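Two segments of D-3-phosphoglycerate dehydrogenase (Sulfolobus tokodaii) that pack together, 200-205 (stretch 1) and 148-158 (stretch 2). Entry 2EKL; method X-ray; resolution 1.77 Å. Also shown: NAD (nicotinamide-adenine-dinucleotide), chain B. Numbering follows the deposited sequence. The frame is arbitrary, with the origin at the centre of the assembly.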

# COMPACT_ATOMS: atom_id res chain seq x y z
N ILE A 200 14.15 -4.31 0.13
CA ILE A 200 14.66 -4.73 1.43
C ILE A 200 13.73 -4.14 2.48
O ILE A 200 13.49 -2.93 2.48
CB ILE A 200 16.08 -4.22 1.68
CG1 ILE A 200 17.03 -4.80 0.63
CG2 ILE A 200 16.55 -4.60 3.08
CD1 ILE A 200 18.43 -4.24 0.69
N SER A 201 13.20 -4.97 3.37
CA SER A 201 12.29 -4.48 4.40
C SER A 201 12.88 -4.79 5.78
O SER A 201 13.17 -5.95 6.09
CB SER A 201 10.91 -5.13 4.24
OG SER A 201 9.94 -4.44 5.01
N LEU A 202 13.06 -3.76 6.59
CA LEU A 202 13.66 -3.90 7.92
C LEU A 202 12.63 -4.06 9.03
O LEU A 202 11.73 -3.24 9.18
CB LEU A 202 14.55 -2.69 8.20
CG LEU A 202 15.53 -2.33 7.08
CD1 LEU A 202 16.29 -1.07 7.46
CD2 LEU A 202 16.50 -3.50 6.83
N HIS A 203 12.79 -5.12 9.82
CA HIS A 203 11.88 -5.43 10.92
C HIS A 203 12.65 -5.98 12.11
O HIS A 203 12.24 -6.96 12.73
CB HIS A 203 10.85 -6.46 10.44
CG HIS A 203 10.10 -6.02 9.23
ND1 HIS A 203 9.11 -5.06 9.28
CD2 HIS A 203 10.22 -6.36 7.93
CE1 HIS A 203 8.67 -4.83 8.06
NE2 HIS A 203 9.32 -5.60 7.22
N VAL A 204 13.77 -5.34 12.41
CA VAL A 204 14.63 -5.78 13.51
C VAL A 204 14.40 -5.06 14.83
O VAL A 204 13.85 -3.96 14.87
CB VAL A 204 16.11 -5.59 13.14
CG1 VAL A 204 16.46 -6.39 11.90
CG2 VAL A 204 16.41 -4.10 12.92
N THR A 205 14.84 -5.70 15.90
CA THR A 205 14.78 -5.14 17.24
C THR A 205 16.24 -4.87 17.59
O THR A 205 17.03 -5.80 17.73
CB THR A 205 14.21 -6.12 18.27
OG1 THR A 205 14.90 -7.37 18.16
CG2 THR A 205 12.72 -6.33 18.04
PA NAD B . 10.27 -9.41 16.99
O1A NAD B . 9.17 -10.37 16.83
O2A NAD B . 11.02 -9.45 18.31
O5B NAD B . 11.27 -9.65 15.76
C5B NAD B . 12.46 -8.88 15.67
C4B NAD B . 13.49 -9.86 14.84
O4B NAD B . 14.61 -9.12 14.32
C3B NAD B . 13.93 -11.07 15.73
O3B NAD B . 13.69 -12.32 15.08
C2B NAD B . 15.39 -10.73 16.04
O2B NAD B . 16.27 -11.78 16.36
C1B NAD B . 15.70 -9.97 14.80
N9A NAD B . 16.98 -9.18 14.87
C8A NAD B . 17.51 -8.41 15.89
N7A NAD B . 18.70 -7.89 15.49
C5A NAD B . 18.94 -8.32 14.23
C6A NAD B . 20.00 -8.13 13.26
N6A NAD B . 21.06 -7.39 13.55
N1A NAD B . 19.92 -8.76 11.98
C2A NAD B . 18.80 -9.58 11.61
N3A NAD B . 17.76 -9.77 12.55
C4A NAD B . 17.84 -9.15 13.83
O3 NAD B . 9.71 -7.91 16.84
PN NAD B . 8.48 -7.34 15.96
O1N NAD B . 8.36 -8.12 14.72
O2N NAD B . 7.31 -7.40 16.88
O5D NAD B . 8.99 -5.86 15.80
C5D NAD B . 9.97 -5.56 14.82
C4D NAD B . 10.35 -4.10 14.85
O4D NAD B . 9.26 -3.26 14.51
C3D NAD B . 10.86 -3.54 16.21
O3D NAD B . 11.99 -2.67 16.02
C2D NAD B . 9.67 -2.88 16.79
O2D NAD B . 9.98 -2.04 17.88
C1D NAD B . 9.14 -2.27 15.52
N1N NAD B . 7.72 -1.80 15.51
C2N NAD B . 7.44 -0.52 14.94
C3N NAD B . 6.09 -0.06 14.91
C7N NAD B . 5.80 1.27 14.32
O7N NAD B . 4.81 1.98 14.88
N7N NAD B . 6.44 1.78 13.28
C4N NAD B . 5.04 -0.94 15.48
C5N NAD B . 5.34 -2.24 16.06
C6N NAD B . 6.70 -2.67 16.07
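Stretch 2 148-158: VGFGRIGTKVG

Stretch 2 joins stretch 1 through two backbone hydrogen bonds: His203 N donates to Val148 O (2.8 Å) and Val148 N donates to Ser201 O (3.0 Å). Both are nearly straight, and they bracket Leu202, so Val148 lies beside it as a parallel bridge partner with CA atoms 5.0 Å apart. Beyond Val148 the chain runs on in the same direction, bringing Gly149 CA within 4.4 Å of Val204 CA, then turns through Phe150 and Gly151 into a helix from Arg152 onward. One water ties the turn together, accepting from Gly151 N and Gly154 N (2.9 Å each) and lying 2.9 Å from His203 O. Where the helix starts, Arg152 N and Ile153 N donate to NAD O1A and O1N (3.0 Å each), while Val204 O accepts from NAD O3D (2.5 Å). Gly149 has phi/psi of 103/95, and a CB there would fall 2.5 Å from His203 O. The His203 side chain reaches toward the helix: ND1 lies 3.4 Å from Ile153 CG2, CD2 3.9 Å from Gly154 CA and NE2 3.7 Å from Val157 CG2, with NE2 also hydrogen-bonded to Ser201 OG (2.6 Å). Val148 packs its CG2 on Ile200 CG2 (3.9 Å), CB on Leu202 CD2 (3.7 Å) and CG1 on Val204 CG1 (3.9 Å).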

# COMPACT_ATOMS: atom_id res chain seq x y z
N VAL A 148 14.77 -8.41 6.52
CA VAL A 148 15.83 -8.37 7.53
C VAL A 148 15.15 -8.25 8.89
O VAL A 148 14.62 -7.20 9.25
CB VAL A 148 16.77 -7.17 7.33
CG1 VAL A 148 17.91 -7.22 8.35
CG2 VAL A 148 17.33 -7.19 5.91
N GLY A 149 15.17 -9.34 9.66
CA GLY A 149 14.49 -9.37 10.94
C GLY A 149 13.22 -10.16 10.65
O GLY A 149 12.23 -9.60 10.18
N PHE A 150 13.26 -11.45 10.93
CA PHE A 150 12.14 -12.34 10.63
C PHE A 150 11.34 -12.71 11.87
O PHE A 150 11.21 -13.89 12.20
CB PHE A 150 12.68 -13.60 9.94
CG PHE A 150 11.67 -14.32 9.09
CD1 PHE A 150 11.14 -13.71 7.96
CD2 PHE A 150 11.28 -15.62 9.41
CE1 PHE A 150 10.23 -14.39 7.15
CE2 PHE A 150 10.37 -16.30 8.60
CZ PHE A 150 9.85 -15.69 7.47
N GLY A 151 10.80 -11.71 12.56
CA GLY A 151 10.01 -11.96 13.75
C GLY A 151 8.52 -11.90 13.48
O GLY A 151 8.07 -12.31 12.41
N ARG A 152 7.75 -11.39 14.44
CA ARG A 152 6.31 -11.29 14.29
C ARG A 152 5.91 -10.57 13.00
O ARG A 152 5.15 -11.09 12.19
CB ARG A 152 5.69 -10.53 15.47
CG ARG A 152 5.99 -11.08 16.85
CD ARG A 152 5.07 -10.42 17.87
NE ARG A 152 5.41 -10.75 19.25
CZ ARG A 152 6.36 -10.14 19.95
NH1 ARG A 152 7.07 -9.16 19.41
NH2 ARG A 152 6.59 -10.50 21.21
N ILE A 153 6.43 -9.35 12.84
CA ILE A 153 6.12 -8.53 11.68
C ILE A 153 6.81 -9.01 10.41
O ILE A 153 6.17 -9.14 9.36
CB ILE A 153 6.48 -7.06 11.95
CG1 ILE A 153 5.61 -6.53 13.10
CG2 ILE A 153 6.26 -6.21 10.70
CD1 ILE A 153 6.04 -5.18 13.62
N GLY A 154 8.11 -9.27 10.50
CA GLY A 154 8.85 -9.72 9.33
C GLY A 154 8.24 -10.96 8.68
O GLY A 154 8.17 -11.04 7.45
N THR A 155 7.81 -11.91 9.49
CA THR A 155 7.23 -13.13 8.95
C THR A 155 5.97 -12.85 8.14
O THR A 155 5.81 -13.37 7.04
CB THR A 155 6.89 -14.14 10.07
OG1 THR A 155 8.09 -14.52 10.74
CG2 THR A 155 6.21 -15.38 9.49
N LYS A 156 5.08 -12.02 8.68
CA LYS A 156 3.85 -11.71 7.97
C LYS A 156 4.06 -10.88 6.70
O LYS A 156 3.34 -11.06 5.71
CB LYS A 156 2.86 -11.01 8.91
CG LYS A 156 2.29 -11.97 9.96
CD LYS A 156 1.24 -11.32 10.84
CE LYS A 156 0.59 -12.34 11.75
NZ LYS A 156 -0.48 -11.76 12.61
N VAL A 157 5.04 -9.99 6.72
CA VAL A 157 5.33 -9.19 5.53
C VAL A 157 5.78 -10.17 4.44
O VAL A 157 5.45 -10.02 3.27
CB VAL A 157 6.45 -8.15 5.82
CG1 VAL A 157 6.95 -7.53 4.52
CG2 VAL A 157 5.90 -7.04 6.74
N GLY A 158 6.53 -11.19 4.85
CA GLY A 158 6.99 -12.19 3.91
C GLY A 158 5.85 -12.99 3.31
O GLY A 158 5.83 -13.26 2.11
O HOH W 1 10.01 -8.89 12.68